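Local coordinates for CREG-like beta-barrel domain-containing protein (Agrobacterium tumefaciens, PDB 3DNH), which is of unknown function but has a CREG-like beta-barrel related to pyridoxamine 5'-phosphate oxidase and may bind a flavin such as FMN, at residues A42-L47 and A87-T92; E180-A185 and E239-L244. All coordinates share one frame; numbering follows the deposited sequence.

How the contacts relate
Contact 1 belongs to the beta-barrel core, whereas contact 2 lies at a partly exposed junction towards the C-terminal end of the chain. Their centres are 33 Å apart on opposite sides of the chain's centre; they share no strand or helix, and their nearest atoms remain about 21 Å apart. The chemistry follows position. Segments 42-47 and 87-92 pair backbone to backbone, with ten of eleven touching residues buried and a second subunit against part of the sheet. Segments 180-185 and 239-244 instead join a helix start to a loop leading into another helix, combining one backbone bond, one bond to a carboxylate and a few apolar contacts.

Contact 1 (A42-L47 and A87-T92); sequences AALATL and ARISVT
Ile89 packs against Leu44, Ala45 and Thr46 where the first and last strands of the barrel's strand order meet, at an axis angle of 164°. Its CB lies 3.3 Å from Ala45 O. From there the side chain branches: CG2 turns to Thr46, reaching its OG1 at 4.1 Å, while CG1 stands between backbone N and carbonyl carbon (chi1 64°). The tip, CD1, ends 4.0 Å from Leu44 CD2. That same leucine methyl also touches Val91 CG1 at 4.1 Å, giving a buried apolar row on one sheet face.

Backbone bonds fix the register. Ala43 and Thr92 form one hydrogen-bonded antiparallel pair, Ala45 and Ser90 the next, with Leu44 and Val91 as the non-hydrogen-bonded pair between. Ala45 N meets Ser90 O at 2.8 Å with an N-H...O angle of 168°. Beyond these pairs, a water takes over: it accepts from Leu47 N at 2.8 Å and donates to Arg88 O at 3.0 Å. Leu47 CD1 approaches Arg88 NH1 obliquely at 3.7 Å, while that nitrogen is salt-bridged to Asp86.

Strands 54-63 and 106-115 flank the pair, and helix 78-85 covers Leu44, Thr46 and Ile89. On the other face, Ser90 and Thr92 hydrogen-bond Thr56 of the second subunit.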
loop_
_atom_site.group_PDB
_atom_site.type_symbol
_atom_site.label_atom_id
_atom_site.label_comp_id
_atom_site.label_asym_id
_atom_site.label_seq_id
_atom_site.Cartn_x
_atom_site.Cartn_y
_atom_site.Cartn_z
ATOM N N ALA A 42 -5.132 -0.749 2.203
ATOM C CA ALA A 42 -5.389 -1.143 0.839
ATOM C C ALA A 42 -4.988 -0.022 -0.135
ATOM O O ALA A 42 -5.200 1.139 0.145
ATOM C CB ALA A 42 -6.874 -1.428 0.673
ATOM N N ALA A 43 -4.379 -0.401 -1.249
ATOM C CA ALA A 43 -4.278 0.450 -2.400
ATOM C C ALA A 43 -5.656 0.466 -3.066
ATOM O O ALA A 43 -6.354 -0.545 -3.125
ATOM C CB ALA A 43 -3.224 -0.121 -3.346
ATOM N N LEU A 44 -6.076 1.638 -3.537
ATOM C CA LEU A 44 -7.374 1.814 -4.156
ATOM C C LEU A 44 -7.089 2.562 -5.442
ATOM O O LEU A 44 -6.469 3.655 -5.404
ATOM C CB LEU A 44 -8.236 2.757 -3.294
ATOM C CG LEU A 44 -9.771 2.799 -3.398
ATOM C CD1 LEU A 44 -10.338 4.223 -3.164
ATOM C CD2 LEU A 44 -10.394 2.129 -4.627
ATOM N N ALA A 45 -7.565 1.998 -6.543
ATOM C CA ALA A 45 -7.486 2.619 -7.842
ATOM C C ALA A 45 -8.876 2.946 -8.379
ATOM O O ALA A 45 -9.833 2.161 -8.270
ATOM C CB ALA A 45 -6.708 1.727 -8.831
ATOM N N THR A 46 -8.932 4.086 -9.052
ATOM C CA THR A 46 -10.144 4.731 -9.460
ATOM C C THR A 46 -9.804 5.245 -10.882
ATOM O O THR A 46 -8.627 5.248 -11.287
ATOM C CB THR A 46 -10.304 5.780 -8.338
ATOM O OG1 THR A 46 -11.403 5.510 -7.447
ATOM C CG2 THR A 46 -9.986 7.175 -8.641
ATOM N N LEU A 47 -10.815 5.638 -11.656
ATOM C CA LEU A 47 -10.568 6.134 -13.020
ATOM C C LEU A 47 -10.869 7.620 -13.158
ATOM O O LEU A 47 -11.921 8.103 -12.720
ATOM C CB LEU A 47 -11.372 5.337 -14.069
ATOM C CG LEU A 47 -11.135 3.824 -14.278
ATOM C CD1 LEU A 47 -12.216 3.247 -15.222
ATOM C CD2 LEU A 47 -9.731 3.519 -14.839
ATOM N N ALA A 87 -17.882 3.787 -11.361
ATOM C CA ALA A 87 -17.729 2.979 -10.139
ATOM C C ALA A 87 -16.694 1.848 -10.239
ATOM O O ALA A 87 -16.458 1.171 -9.255
ATOM C CB ALA A 87 -19.109 2.421 -9.668
ATOM N N ARG A 88 -16.092 1.631 -11.410
ATOM C CA ARG A 88 -15.085 0.579 -11.581
ATOM C C ARG A 88 -13.816 0.919 -10.791
ATOM O O ARG A 88 -13.210 1.996 -10.976
ATOM C CB ARG A 88 -14.750 0.358 -13.055
ATOM C CG ARG A 88 -15.931 -0.161 -13.847
ATOM C CD ARG A 88 -15.549 -0.353 -15.284
ATOM N NE ARG A 88 -15.325 0.916 -15.947
ATOM C CZ ARG A 88 -14.892 1.043 -17.199
ATOM N NH1 ARG A 88 -14.741 2.248 -17.706
ATOM N NH2 ARG A 88 -14.609 -0.025 -17.940
ATOM N N ILE A 89 -13.456 0.024 -9.874
ATOM C CA ILE A 89 -12.296 0.212 -8.974
ATOM C C ILE A 89 -11.471 -1.061 -8.868
ATOM O O ILE A 89 -11.933 -2.148 -9.252
ATOM C CB ILE A 89 -12.711 0.659 -7.523
ATOM C CG1 ILE A 89 -13.549 -0.392 -6.767
ATOM C CG2 ILE A 89 -13.482 2.007 -7.578
ATOM C CD1 ILE A 89 -13.580 -0.141 -5.194
ATOM N N SER A 90 -10.245 -0.923 -8.341
ATOM C CA SER A 90 -9.428 -2.065 -7.965
ATOM C C SER A 90 -8.812 -1.791 -6.590
ATOM O O SER A 90 -8.450 -0.654 -6.298
ATOM C CB SER A 90 -8.323 -2.318 -9.001
ATOM O OG SER A 90 -7.538 -3.460 -8.657
ATOM N N VAL A 91 -8.676 -2.827 -5.756
ATOM C CA VAL A 91 -7.957 -2.678 -4.471
ATOM C C VAL A 91 -6.901 -3.756 -4.352
ATOM O O VAL A 91 -7.081 -4.848 -4.892
ATOM C CB VAL A 91 -8.894 -2.747 -3.216
ATOM C CG1 VAL A 91 -9.934 -1.677 -3.264
ATOM C CG2 VAL A 91 -9.587 -4.122 -3.121
ATOM N N THR A 92 -5.785 -3.425 -3.712
ATOM C CA THR A 92 -4.805 -4.441 -3.375
ATOM C C THR A 92 -4.636 -4.416 -1.883
ATOM O O THR A 92 -4.333 -3.390 -1.295
ATOM C CB THR A 92 -3.474 -4.291 -4.110
ATOM O OG1 THR A 92 -3.730 -4.385 -5.519
ATOM C CG2 THR A 92 -2.435 -5.421 -3.692
HETATM O O HOH W 1 -13.409 4.948 -10.786
#

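Contact 2 (E180-A185 and E239-L244); sequences EELMAA and ERVETL
The carboxylate of Glu181 is met by Leu244 N from above its plane, 38° out of it, with N to OE2 at 3.1 Å. Leu244 CB also lies 3.4 Å from Glu181 OE2, and Thr243 CB approaches Glu181 CD at 3.8 Å. A second carboxylate is bound within the loop: Glu242 OE2, met on its anti side, sits at the edge of the Arg240 guanidinium, in its plane, 3.1 Å from NE, in a salt bridge. Arg240 NH1 has a further acceptor in Asp175 O.

The motif is a helix N-terminus with Thr243 as N-cap. Its OG1 bonds the backbone N of Gln246, while Glu181, coming from a different helix, accepts the N-H of Leu244, the first residue of helix 244-254. A negative carboxylate at this helix start would be expected to interact favourably with the helix dipole.

The return link uses a loop carbonyl. Leu182 N, in the first turn of helix 180-194, donates to Glu242 O at 3.3 Å, a long bond whose donor stands 40° above the carbonyl plane. A water donates to the same Glu242 O at 2.9 Å and accepts from Glu181 N, so two neighbouring amides of this turn converge on one oxygen, one directly and one through solvent. Helix 180-194 thus gives a carboxylate to the start of helix 244-254, and the loop just before that helix gives a carbonyl in return.

Apolar contacts accompany the polar bonds. With CG anti to its backbone N (chi1 177°), Leu182 crosses Val241 at about a right angle, CD1 to CG1 at 4.1 Å, and Phe247 of helix 244-254 touches both residues. Ala185 CB also touches Leu244 CD1. Leu182 CD2 lies 3.7 Å from Val241 O, a buried carbonyl oxygen with no hydrogen-bond partner in the model.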
loop_
_atom_site.group_PDB
_atom_site.type_symbol
_atom_site.label_atom_id
_atom_site.label_comp_id
_atom_site.label_asym_id
_atom_site.label_seq_id
_atom_site.Cartn_x
_atom_site.Cartn_y
_atom_site.Cartn_z
ATOM N N GLU A 180 -27.918 -18.816 10.330
ATOM C CA GLU A 180 -28.677 -17.690 10.903
ATOM C C GLU A 180 -28.684 -17.660 12.429
ATOM O O GLU A 180 -28.624 -16.584 13.008
ATOM C CB GLU A 180 -30.110 -17.594 10.361
ATOM C CG GLU A 180 -30.700 -18.877 9.812
ATOM C CD GLU A 180 -30.057 -19.302 8.502
ATOM O OE1 GLU A 180 -29.387 -20.345 8.506
ATOM O OE2 GLU A 180 -30.202 -18.598 7.479
ATOM N N GLU A 181 -28.748 -18.832 13.080
ATOM C CA GLU A 181 -28.672 -18.897 14.550
ATOM C C GLU A 181 -27.383 -18.287 15.123
ATOM O O GLU A 181 -27.440 -17.463 16.054
ATOM C CB GLU A 181 -28.886 -20.333 15.071
ATOM C CG GLU A 181 -28.071 -20.596 16.351
ATOM C CD GLU A 181 -28.723 -21.535 17.347
ATOM O OE1 GLU A 181 -29.774 -22.131 17.008
ATOM O OE2 GLU A 181 -28.180 -21.665 18.472
ATOM N N LEU A 182 -26.224 -18.684 14.587
ATOM C CA LEU A 182 -24.927 -18.069 14.972
ATOM C C LEU A 182 -24.900 -16.562 14.712
ATOM O O LEU A 182 -24.428 -15.767 15.531
ATOM C CB LEU A 182 -23.797 -18.691 14.143
ATOM C CG LEU A 182 -22.404 -18.111 14.383
ATOM C CD1 LEU A 182 -21.879 -18.522 15.756
ATOM C CD2 LEU A 182 -21.426 -18.558 13.286
HETATM N N MSE A 183 -25.382 -16.185 13.535
HETATM C CA MSE A 183 -25.321 -14.789 13.103
HETATM C C MSE A 183 -26.266 -13.933 13.953
HETATM O O MSE A 183 -25.947 -12.790 14.260
HETATM C CB MSE A 183 -25.627 -14.687 11.594
HETATM C CG MSE A 183 -24.595 -15.445 10.680
HETATM SE SE MSE A 183 -22.673 -15.299 11.272
HETATM C CE MSE A 183 -22.354 -13.383 11.114
ATOM N N ALA A 184 -27.414 -14.499 14.345
ATOM C CA ALA A 184 -28.304 -13.835 15.301
ATOM C C ALA A 184 -27.620 -13.627 16.673
ATOM O O ALA A 184 -27.984 -12.717 17.412
ATOM C CB ALA A 184 -29.625 -14.602 15.451
ATOM N N ALA A 185 -26.612 -14.424 16.988
ATOM C CA ALA A 185 -25.902 -14.314 18.301
ATOM C C ALA A 185 -24.498 -13.731 18.217
ATOM O O ALA A 185 -23.857 -13.469 19.255
ATOM C CB ALA A 185 -25.855 -15.659 18.995
ATOM N N GLU A 239 -13.864 -26.777 11.930
ATOM C CA GLU A 239 -14.997 -27.069 11.069
ATOM C C GLU A 239 -16.022 -25.941 11.130
ATOM O O GLU A 239 -15.980 -25.123 12.048
ATOM C CB GLU A 239 -15.603 -28.464 11.330
ATOM C CG GLU A 239 -16.144 -28.679 12.716
ATOM C CD GLU A 239 -16.525 -30.128 12.959
ATOM O OE1 GLU A 239 -16.886 -30.458 14.115
ATOM O OE2 GLU A 239 -16.468 -30.937 12.006
ATOM N N ARG A 240 -16.889 -25.880 10.108
ATOM C CA ARG A 240 -17.811 -24.757 9.895
ATOM C C ARG A 240 -18.789 -24.756 11.046
ATOM O O ARG A 240 -19.244 -25.809 11.467
ATOM C CB ARG A 240 -18.569 -24.940 8.556
ATOM C CG ARG A 240 -19.637 -23.895 8.244
ATOM C CD ARG A 240 -20.440 -24.225 6.945
ATOM N NE ARG A 240 -21.666 -23.426 6.898
ATOM C CZ ARG A 240 -21.718 -22.152 6.517
ATOM N NH1 ARG A 240 -20.614 -21.517 6.147
ATOM N NH2 ARG A 240 -22.867 -21.507 6.538
ATOM N N VAL A 241 -19.145 -23.579 11.528
ATOM C CA VAL A 241 -19.984 -23.444 12.736
ATOM C C VAL A 241 -21.329 -22.785 12.351
ATOM O O VAL A 241 -21.361 -21.807 11.614
ATOM C CB VAL A 241 -19.221 -22.637 13.829
ATOM C CG1 VAL A 241 -20.173 -22.096 14.879
ATOM C CG2 VAL A 241 -18.159 -23.553 14.481
ATOM N N GLU A 242 -22.444 -23.353 12.813
ATOM C CA GLU A 242 -23.753 -22.872 12.320
ATOM C C GLU A 242 -24.699 -22.431 13.427
ATOM O O GLU A 242 -25.600 -21.608 13.219
ATOM C CB GLU A 242 -24.400 -23.921 11.410
ATOM C CG GLU A 242 -23.855 -23.843 9.985
ATOM C CD GLU A 242 -24.569 -24.774 9.039
ATOM O OE1 GLU A 242 -25.237 -25.747 9.502
ATOM O OE2 GLU A 242 -24.451 -24.530 7.815
ATOM N N THR A 243 -24.412 -22.925 14.623
ATOM C CA THR A 243 -25.248 -22.687 15.785
ATOM C C THR A 243 -24.428 -22.231 16.954
ATOM O O THR A 243 -23.181 -22.336 16.967
ATOM C CB THR A 243 -26.020 -23.967 16.205
ATOM O OG1 THR A 243 -25.089 -24.962 16.658
ATOM C CG2 THR A 243 -26.846 -24.514 15.046
ATOM N N LEU A 244 -25.125 -21.733 17.967
ATOM C CA LEU A 244 -24.444 -21.289 19.169
ATOM C C LEU A 244 -23.801 -22.480 19.882
ATOM O O LEU A 244 -22.655 -22.388 20.332
ATOM C CB LEU A 244 -25.415 -20.567 20.107
ATOM C CG LEU A 244 -24.787 -19.993 21.379
ATOM C CD1 LEU A 244 -23.971 -18.754 21.040
ATOM C CD2 LEU A 244 -25.883 -19.632 22.348
HETATM O O HOH W 2 -28.305 -21.947 12.255
#